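Local coordinates for encapsidation protein (Bacillus phage phi29, PDB 5HD9) that probably hydrolyses ATP to drive packaging of the viral DNA into the phage prohead, as the ASCE-fold ATPase of the packaging motor, at residues A89-P94 and N104-V109; V49-P54 and I112-F117. All blocks are in the same frame, centred on the assembly; numbering follows the deposited sequence.

Contact 1: A89-P94 and N104-V109; sequences AGWAIP and NAYPNV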
ATOM      1  N   ALA A  89      -9.443  12.886  -0.459  1.00 15.62           N
ATOM      2  CA  ALA A  89      -8.568  12.280   0.540  1.00 15.23           C
ATOM      3  C   ALA A  89      -7.577  11.302  -0.085  1.00 15.04           C
ATOM      4  O   ALA A  89      -6.495  11.078   0.456  1.00 12.58           O
ATOM      5  CB  ALA A  89      -9.401  11.576   1.604  1.00 18.08           C
ATOM      6  N   GLY A  90      -7.939  10.714  -1.219  1.00 14.87           N
ATOM      7  CA  GLY A  90      -7.056   9.753  -1.853  1.00 14.00           C
ATOM      8  C   GLY A  90      -7.374   9.429  -3.296  1.00 13.97           C
ATOM      9  O   GLY A  90      -8.378   9.886  -3.846  1.00 13.35           O
ATOM     10  N   TRP A  91      -6.496   8.626  -3.896  1.00 11.94           N
ATOM     11  CA  TRP A  91      -6.606   8.215  -5.289  1.00 13.46           C
ATOM     12  C   TRP A  91      -6.348   6.723  -5.433  1.00 13.00           C
ATOM     13  O   TRP A  91      -5.508   6.162  -4.728  1.00 11.41           O
ATOM     14  CB  TRP A  91      -5.603   8.968  -6.168  1.00 15.61           C
ATOM     15  CG  TRP A  91      -5.743  10.455  -6.167  1.00 13.82           C
ATOM     16  CD1 TRP A  91      -6.369  11.221  -7.108  1.00 15.32           C
ATOM     17  CD2 TRP A  91      -5.233  11.363  -5.187  1.00 14.92           C
ATOM     18  NE1 TRP A  91      -6.283  12.550  -6.773  1.00 16.37           N
ATOM     19  CE2 TRP A  91      -5.588  12.664  -5.593  1.00 16.79           C
ATOM     20  CE3 TRP A  91      -4.509  11.202  -4.000  1.00 14.67           C
ATOM     21  CZ2 TRP A  91      -5.249  13.794  -4.861  1.00 17.05           C
ATOM     22  CZ3 TRP A  91      -4.172  12.327  -3.272  1.00 14.20           C
ATOM     23  CH2 TRP A  91      -4.542  13.606  -3.705  1.00 14.21           C
ATOM     24  N   ALA A  92      -7.066   6.092  -6.356  1.00 13.10           N
ATOM     25  CA  ALA A  92      -6.744   4.739  -6.796  1.00 13.72           C
ATOM     26  C   ALA A  92      -6.038   4.836  -8.144  1.00 15.23           C
ATOM     27  O   ALA A  92      -6.581   5.413  -9.085  1.00 15.04           O
ATOM     28  CB  ALA A  92      -7.997   3.886  -6.900  1.00 15.84           C
ATOM     29  N   ILE A  93      -4.831   4.283  -8.232  1.00 15.50           N
ATOM     30  CA  ILE A  93      -4.016   4.412  -9.437  1.00 15.61           C
ATOM     31  C   ILE A  93      -3.574   3.054  -9.971  1.00 16.53           C
ATOM     32  O   ILE A  93      -2.953   2.278  -9.247  1.00 14.85           O
ATOM     33  CB  ILE A  93      -2.768   5.286  -9.166  1.00 15.71           C
ATOM     34  CG1 ILE A  93      -3.210   6.731  -8.919  1.00 20.84           C
ATOM     35  CG2 ILE A  93      -1.780   5.207 -10.336  1.00 14.98           C
ATOM     36  CD1 ILE A  93      -2.087   7.722  -8.717  1.00 24.46           C
ATOM     37  N   PRO A  94      -3.888   2.762 -11.248  1.00 17.32           N
ATOM     38  CA  PRO A  94      -3.274   1.586 -11.863  1.00 18.26           C
ATOM     39  C   PRO A  94      -1.845   1.918 -12.265  1.00 19.01           C
ATOM     40  O   PRO A  94      -1.648   2.857 -13.035  1.00 18.12           O
ATOM     41  CB  PRO A  94      -4.155   1.312 -13.092  1.00 21.32           C
ATOM     42  CG  PRO A  94      -5.273   2.347 -13.052  1.00 21.34           C
ATOM     43  CD  PRO A  94      -4.772   3.460 -12.197  1.00 18.31           C
ATOM     44  N   ASN A 104      -2.436  15.113 -13.008  1.00 23.12           N
ATOM     45  CA  ASN A 104      -3.283  15.509 -11.889  1.00 23.07           C
ATOM     46  C   ASN A 104      -2.457  16.025 -10.713  1.00 22.12           C
ATOM     47  O   ASN A 104      -1.233  15.876 -10.694  1.00 22.95           O
ATOM     48  CB  ASN A 104      -4.157  14.331 -11.449  1.00 24.06           C
ATOM     49  CG  ASN A 104      -5.138  13.898 -12.525  1.00 26.50           C
ATOM     50  OD1 ASN A 104      -5.044  12.794 -13.061  1.00 28.62           O
ATOM     51  ND2 ASN A 104      -6.089  14.769 -12.846  1.00 26.00           N
ATOM     52  N   ALA A 105      -3.130  16.628  -9.736  1.00 19.42           N
ATOM     53  CA  ALA A 105      -2.465  17.188  -8.563  1.00 20.14           C
ATOM     54  C   ALA A 105      -2.573  16.255  -7.359  1.00 20.24           C
ATOM     55  O   ALA A 105      -3.595  15.595  -7.158  1.00 21.16           O
ATOM     56  CB  ALA A 105      -3.051  18.550  -8.224  1.00 22.77           C
ATOM     57  N   TYR A 106      -1.506  16.216  -6.566  1.00 17.07           N
ATOM     58  CA  TYR A 106      -1.423  15.376  -5.376  1.00 16.83           C
ATOM     59  C   TYR A 106      -0.807  16.197  -4.241  1.00 19.21           C
ATOM     60  O   TYR A 106       0.391  16.102  -3.985  1.00 17.28           O
ATOM     61  CB  TYR A 106      -0.593  14.121  -5.660  1.00 15.81           C
ATOM     62  CG  TYR A 106      -1.110  13.313  -6.831  1.00 15.64           C
ATOM     63  CD1 TYR A 106      -2.154  12.414  -6.668  1.00 16.37           C
ATOM     64  CD2 TYR A 106      -0.559  13.454  -8.096  1.00 17.87           C
ATOM     65  CE1 TYR A 106      -2.634  11.675  -7.732  1.00 18.23           C
ATOM     66  CE2 TYR A 106      -1.035  12.719  -9.170  1.00 17.87           C
ATOM     67  CZ  TYR A 106      -2.072  11.831  -8.979  1.00 18.30           C
ATOM     68  OH  TYR A 106      -2.556  11.095 -10.038  1.00 17.61           O
ATOM     69  N   PRO A 107      -1.628  17.020  -3.567  1.00 19.27           N
ATOM     70  CA  PRO A 107      -1.121  18.048  -2.648  1.00 19.35           C
ATOM     71  C   PRO A 107      -0.401  17.547  -1.394  1.00 18.37           C
ATOM     72  O   PRO A 107       0.602  18.152  -1.024  1.00 18.79           O
ATOM     73  CB  PRO A 107      -2.394  18.807  -2.246  1.00 21.44           C
ATOM     74  CG  PRO A 107      -3.357  18.547  -3.350  1.00 22.96           C
ATOM     75  CD  PRO A 107      -3.084  17.143  -3.762  1.00 21.61           C
ATOM     76  N   ASN A 108      -0.894  16.493  -0.746  1.00 16.33           N
ATOM     77  CA  ASN A 108      -0.381  16.125   0.573  1.00 18.13           C
ATOM     78  C   ASN A 108      -0.418  14.624   0.849  1.00 16.47           C
ATOM     79  O   ASN A 108      -0.920  14.187   1.883  1.00 14.15           O
ATOM     80  CB  ASN A 108      -1.176  16.870   1.650  1.00 22.71           C
ATOM     81  CG  ASN A 108      -0.521  16.805   3.020  1.00 23.46           C
ATOM     82  OD1 ASN A 108       0.703  16.748   3.135  1.00 19.88           O
ATOM     83  ND2 ASN A 108      -1.339  16.812   4.066  1.00 24.42           N
ATOM     84  N   VAL A 109       0.124  13.839  -0.074  1.00 13.60           N
ATOM     85  CA  VAL A 109       0.172  12.390   0.087  1.00 14.20           C
ATOM     86  C   VAL A 109       1.310  12.006   1.027  1.00 13.71           C
ATOM     87  O   VAL A 109       2.425  12.502   0.891  1.00 12.88           O
ATOM     88  CB  VAL A 109       0.356  11.678  -1.273  1.00 15.09           C
ATOM     89  CG1 VAL A 109       0.503  10.170  -1.087  1.00 14.69           C
ATOM     90  CG2 VAL A 109      -0.815  11.990  -2.197  1.00 17.32           C
TER
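Aromatic packing dominates the meeting of strand residues 89-94 with the loop 104-109. Trp91 and Tyr106 form a T-shaped (edge-to-face) pair: the five-membered ring of Trp91 and the ring of Tyr106 have centroids 4.7 Å apart and planes inclined at 66°. The CD1-CE1 edge of Tyr106 stands over one indole face, with Tyr106 CD1 3.6 Å from Trp91 CD2. Both side chains have CG anti to their own carbonyl carbon (chi1 -59° for Trp91, -56° for Tyr106).

Two aliphatic groups meet the outer atoms of the benzo half of the indole. Val109 CG2 approaches Trp91 CZ3 to 3.5 Å, and Pro107 CD lies 3.8 Å from Trp91 CH2, each crossing the ring obliquely. The extended Ile93 chain meets Tyr106 tip to tip, Ile93 CD1 lying 3.7 Å from Tyr106 OH.

The hydroxyl of Tyr106 is held from outside the pair, by a hydrogen bond to Glu101 O, which anchors the far end of the ring, while Ala105 O merely touches Trp91 CZ2 at 3.4 Å.

A classic beta bulge precedes Trp91, two residues, Ala89 and Gly90, standing opposite the single Phe82 of the adjacent strand. The arrangement is that of a crossover connection packed on its sheet: the loop leading into strand 109-115 covers Trp91 and Ile93 of strand 87-94.

Contact 2: V49-P54 and I112-F117; sequences VRRYKP and IVFDEF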
ATOM      1  N   VAL A  49      -2.546   1.771  -4.858  1.00 10.96           N
ATOM      2  CA  VAL A  49      -1.993   1.331  -6.130  1.00 11.43           C
ATOM      3  C   VAL A  49      -2.282  -0.145  -6.361  1.00 12.13           C
ATOM      4  O   VAL A  49      -2.128  -0.976  -5.464  1.00 14.41           O
ATOM      5  CB  VAL A  49      -0.469   1.567  -6.195  1.00 12.76           C
ATOM      6  CG1 VAL A  49       0.104   1.099  -7.532  1.00 12.99           C
ATOM      7  CG2 VAL A  49      -0.153   3.038  -5.968  1.00 14.96           C
ATOM      8  N   ARG A  50      -2.726  -0.448  -7.575  1.00 11.60           N
ATOM      9  CA  ARG A  50      -2.783  -1.812  -8.074  1.00 14.44           C
ATOM     10  C   ARG A  50      -2.059  -1.814  -9.413  1.00 15.21           C
ATOM     11  O   ARG A  50      -1.956  -0.775 -10.059  1.00 17.60           O
ATOM     12  CB  ARG A  50      -4.228  -2.294  -8.211  1.00 16.28           C
ATOM     13  CG  ARG A  50      -5.009  -2.295  -6.896  1.00 13.61           C
ATOM     14  CD  ARG A  50      -4.446  -3.304  -5.904  1.00 16.26           C
ATOM     15  NE  ARG A  50      -4.589  -4.675  -6.395  1.00 16.75           N
ATOM     16  CZ  ARG A  50      -5.612  -5.479  -6.112  1.00 19.05           C
ATOM     17  NH1 ARG A  50      -6.602  -5.073  -5.324  1.00 17.80           N
ATOM     18  NH2 ARG A  50      -5.643  -6.701  -6.621  1.00 19.34           N
ATOM     19  N   ARG A  51      -1.541  -2.965  -9.822  1.00 14.59           N
ATOM     20  CA  ARG A  51      -0.711  -3.032 -11.020  1.00 16.77           C
ATOM     21  C   ARG A  51      -1.504  -2.726 -12.285  1.00 16.62           C
ATOM     22  O   ARG A  51      -1.102  -1.881 -13.090  1.00 19.63           O
ATOM     23  CB  ARG A  51      -0.059  -4.408 -11.137  1.00 18.58           C
ATOM     24  CG  ARG A  51       0.756  -4.598 -12.404  1.00 19.29           C
ATOM     25  CD  ARG A  51       1.584  -5.868 -12.343  1.00 19.04           C
ATOM     26  NE  ARG A  51       2.655  -5.750 -11.356  1.00 18.74           N
ATOM     27  CZ  ARG A  51       2.605  -6.220 -10.112  1.00 20.22           C
ATOM     28  NH1 ARG A  51       1.540  -6.876  -9.667  1.00 20.44           N
ATOM     29  NH2 ARG A  51       3.639  -6.034  -9.304  1.00 19.32           N
ATOM     30  N   TYR A  52      -2.629  -3.415 -12.452  1.00 16.10           N
ATOM     31  CA  TYR A  52      -3.425  -3.304 -13.668  1.00 17.64           C
ATOM     32  C   TYR A  52      -4.846  -2.814 -13.387  1.00 17.26           C
ATOM     33  O   TYR A  52      -5.371  -2.982 -12.288  1.00 19.56           O
ATOM     34  CB  TYR A  52      -3.467  -4.652 -14.389  1.00 18.70           C
ATOM     35  CG  TYR A  52      -2.116  -5.112 -14.893  1.00 19.73           C
ATOM     36  CD1 TYR A  52      -1.366  -4.316 -15.748  1.00 20.56           C
ATOM     37  CD2 TYR A  52      -1.600  -6.349 -14.529  1.00 21.75           C
ATOM     38  CE1 TYR A  52      -0.133  -4.731 -16.214  1.00 22.44           C
ATOM     39  CE2 TYR A  52      -0.369  -6.772 -14.990  1.00 23.24           C
ATOM     40  CZ  TYR A  52       0.361  -5.960 -15.833  1.00 23.30           C
ATOM     41  OH  TYR A  52       1.589  -6.377 -16.296  1.00 25.50           O
ATOM     42  N   LYS A  53      -5.455  -2.216 -14.405  1.00 18.57           N
ATOM     43  CA  LYS A  53      -6.791  -1.633 -14.296  1.00 18.23           C
ATOM     44  C   LYS A  53      -7.889  -2.586 -13.804  1.00 19.79           C
ATOM     45  O   LYS A  53      -8.729  -2.183 -12.999  1.00 18.84           O
ATOM     46  CB  LYS A  53      -7.208  -1.057 -15.653  1.00 18.30           C
ATOM     47  CG  LYS A  53      -6.386   0.143 -16.076  1.00 18.09           C
ATOM     48  CD  LYS A  53      -6.915   0.752 -17.360  1.00 21.20           C
ATOM     49  CE  LYS A  53      -6.690   2.252 -17.386  1.00 24.72           C
ATOM     50  NZ  LYS A  53      -7.119   2.880 -18.671  1.00 30.09           N
ATOM     51  N   PRO A  54      -7.916  -3.838 -14.297  1.00 21.11           N
ATOM     52  CA  PRO A  54      -8.994  -4.722 -13.838  1.00 20.85           C
ATOM     53  C   PRO A  54      -8.979  -4.981 -12.336  1.00 20.16           C
ATOM     54  O   PRO A  54     -10.012  -5.330 -11.763  1.00 20.19           O
ATOM     55  CB  PRO A  54      -8.732  -6.020 -14.613  1.00 23.98           C
ATOM     56  CG  PRO A  54      -7.296  -5.947 -14.989  1.00 24.54           C
ATOM     57  CD  PRO A  54      -7.070  -4.510 -15.296  1.00 21.10           C
ATOM     58  N   ILE A 112       1.351   5.475   0.597  1.00 11.61           N
ATOM     59  CA  ILE A 112       1.002   4.720  -0.601  1.00 11.94           C
ATOM     60  C   ILE A 112       0.835   3.253  -0.227  1.00 12.50           C
ATOM     61  O   ILE A 112       1.719   2.665   0.397  1.00 12.93           O
ATOM     62  CB  ILE A 112       2.079   4.837  -1.704  1.00 14.77           C
ATOM     63  CG1 ILE A 112       2.266   6.296  -2.120  1.00 15.05           C
ATOM     64  CG2 ILE A 112       1.699   3.977  -2.916  1.00 15.11           C
ATOM     65  CD1 ILE A 112       3.540   6.550  -2.917  1.00 15.19           C
ATOM     66  N   VAL A 113      -0.295   2.670  -0.612  1.00 11.93           N
ATOM     67  CA  VAL A 113      -0.536   1.251  -0.385  1.00 11.78           C
ATOM     68  C   VAL A 113      -0.653   0.525  -1.720  1.00 12.16           C
ATOM     69  O   VAL A 113      -1.563   0.776  -2.509  1.00 12.40           O
ATOM     70  CB  VAL A 113      -1.801   1.019   0.455  1.00 10.90           C
ATOM     71  CG1 VAL A 113      -2.036  -0.472   0.671  1.00 11.65           C
ATOM     72  CG2 VAL A 113      -1.669   1.730   1.793  1.00 12.06           C
ATOM     73  N   PHE A 114       0.294  -0.376  -1.955  1.00 12.24           N
ATOM     74  CA  PHE A 114       0.364  -1.151  -3.183  1.00 12.19           C
ATOM     75  C   PHE A 114      -0.006  -2.591  -2.859  1.00 13.84           C
ATOM     76  O   PHE A 114       0.839  -3.376  -2.441  1.00 16.05           O
ATOM     77  CB  PHE A 114       1.771  -1.055  -3.785  1.00 13.69           C
ATOM     78  CG  PHE A 114       1.920  -1.692  -5.145  1.00 14.48           C
ATOM     79  CD1 PHE A 114       0.881  -2.397  -5.740  1.00 16.64           C
ATOM     80  CD2 PHE A 114       3.118  -1.581  -5.828  1.00 15.19           C
ATOM     81  CE1 PHE A 114       1.041  -2.978  -6.989  1.00 18.54           C
ATOM     82  CE2 PHE A 114       3.282  -2.161  -7.076  1.00 18.04           C
ATOM     83  CZ  PHE A 114       2.243  -2.859  -7.656  1.00 17.18           C
ATOM     84  N   ASP A 115      -1.274  -2.934  -3.052  1.00 15.52           N
ATOM     85  CA  ASP A 115      -1.754  -4.257  -2.683  1.00 17.48           C
ATOM     86  C   ASP A 115      -1.491  -5.263  -3.801  1.00 18.46           C
ATOM     87  O   ASP A 115      -1.536  -4.917  -4.985  1.00 18.47           O
ATOM     88  CB  ASP A 115      -3.243  -4.210  -2.343  1.00 17.27           C
ATOM     89  CG  ASP A 115      -3.697  -5.409  -1.526  1.00 21.94           C
ATOM     90  OD1 ASP A 115      -2.850  -6.255  -1.169  1.00 20.67           O
ATOM     91  OD2 ASP A 115      -4.905  -5.498  -1.227  1.00 26.77           O
ATOM     92  N   GLU A 116      -1.212  -6.503  -3.402  1.00 17.95           N
ATOM     93  CA  GLU A 116      -0.923  -7.596  -4.327  1.00 20.76           C
ATOM     94  C   GLU A 116       0.210  -7.249  -5.295  1.00 21.27           C
ATOM     95  O   GLU A 116       0.064  -7.391  -6.509  1.00 20.60           O
ATOM     96  CB  GLU A 116      -2.188  -7.973  -5.100  1.00 23.23           C
ATOM     97  CG  GLU A 116      -3.373  -8.286  -4.195  1.00 25.98           C
ATOM     98  CD  GLU A 116      -4.525  -8.958  -4.919  1.00 37.17           C
ATOM     99  OE1 GLU A 116      -4.348  -9.375  -6.084  1.00 46.22           O
ATOM    100  OE2 GLU A 116      -5.613  -9.070  -4.317  1.00 36.70           O
ATOM    101  N   PHE A 117       1.344  -6.820  -4.747  1.00 18.25           N
ATOM    102  CA  PHE A 117       2.454  -6.315  -5.560  1.00 18.11           C
ATOM    103  C   PHE A 117       3.298  -7.419  -6.195  1.00 20.32           C
ATOM    104  O   PHE A 117       4.139  -7.145  -7.053  1.00 21.66           O
ATOM    105  CB  PHE A 117       3.357  -5.412  -4.717  1.00 16.55           C
ATOM    106  CG  PHE A 117       4.328  -6.162  -3.841  1.00 18.49           C
ATOM    107  CD1 PHE A 117       3.936  -6.650  -2.604  1.00 17.17           C
ATOM    108  CD2 PHE A 117       5.638  -6.368  -4.250  1.00 19.22           C
ATOM    109  CE1 PHE A 117       4.826  -7.334  -1.798  1.00 18.02           C
ATOM    110  CE2 PHE A 117       6.535  -7.051  -3.444  1.00 19.23           C
ATOM    111  CZ  PHE A 117       6.127  -7.533  -2.217  1.00 19.04           C
TER
HETATM  112  O   HOH W   1      -1.878  -5.075  -7.823  1.00 18.89           O
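Two arginines with differently folded chains reach across from segment 49-54 to segment 112-117, beside a parallel strand pairing at Val49. Arg50 is bent at chi2 and chi3 (-66° and -64°), which curls its guanidinium back beside Asp115 and Glu116. Arg50 NH2 makes a salt bridge to Glu116 OE1 at 3.0 Å and a second to Glu55, while Glu116 CG lies over one guanidinium face. A water in the plane of the Arg50 guanidinium accepts from Arg50 NE and Arg51 N and donates to Asp115 O, so it bridges both backbones where they diverge.

Arg51 runs extended until its bend at chi3. Arg51 NH2 donates to Phe117 O at 2.6 Å, near the guanidinium plane but well above the carbonyl plane, and also pairs with Glu130. Phe114 CZ lies under one face of this guanidinium. With CG anti to its backbone N, Phe114 receives Val49 CG1 over one ring face, a CH-pi contact 4.1 Å from the centroid; Phe117 CB covers the opposite face.

Val49 N donates to Val113 O at 2.7 Å, nearly straight (170°), and Asp115 N returns a bond to Val49 O. The pattern is parallel beta pairing within an ASCE core, with Asp115 and Glu116 following the hydrophobic Ile112, Val113 and Phe114, consistent with a Walker B motif.

How the contacts relate
Contacts 1 and 2 have centres about 14 Å apart and share one sheet, in which strand 45-50 lies between strands 87-94 and 109-115. They meet directly where Ile93 O approaches Arg50 N at 3.2 Å, a probable hydrogen bond, and where Pro94 CG packs on Lys53 CG at 3.9 Å. Both segments of contact 1 fall, in sequence, between the two segments of contact 2: the chain leaves 49-54, forms strand 87-94, crosses through 104-109 and returns as 109-115. Contact 2 adjoins the probable nucleotide site: Asp115 OD2 is hydrogen-bonded to Ser28 OG of the likely P-loop. Contact 1 packs the connection that leads into the strand bearing Asp115.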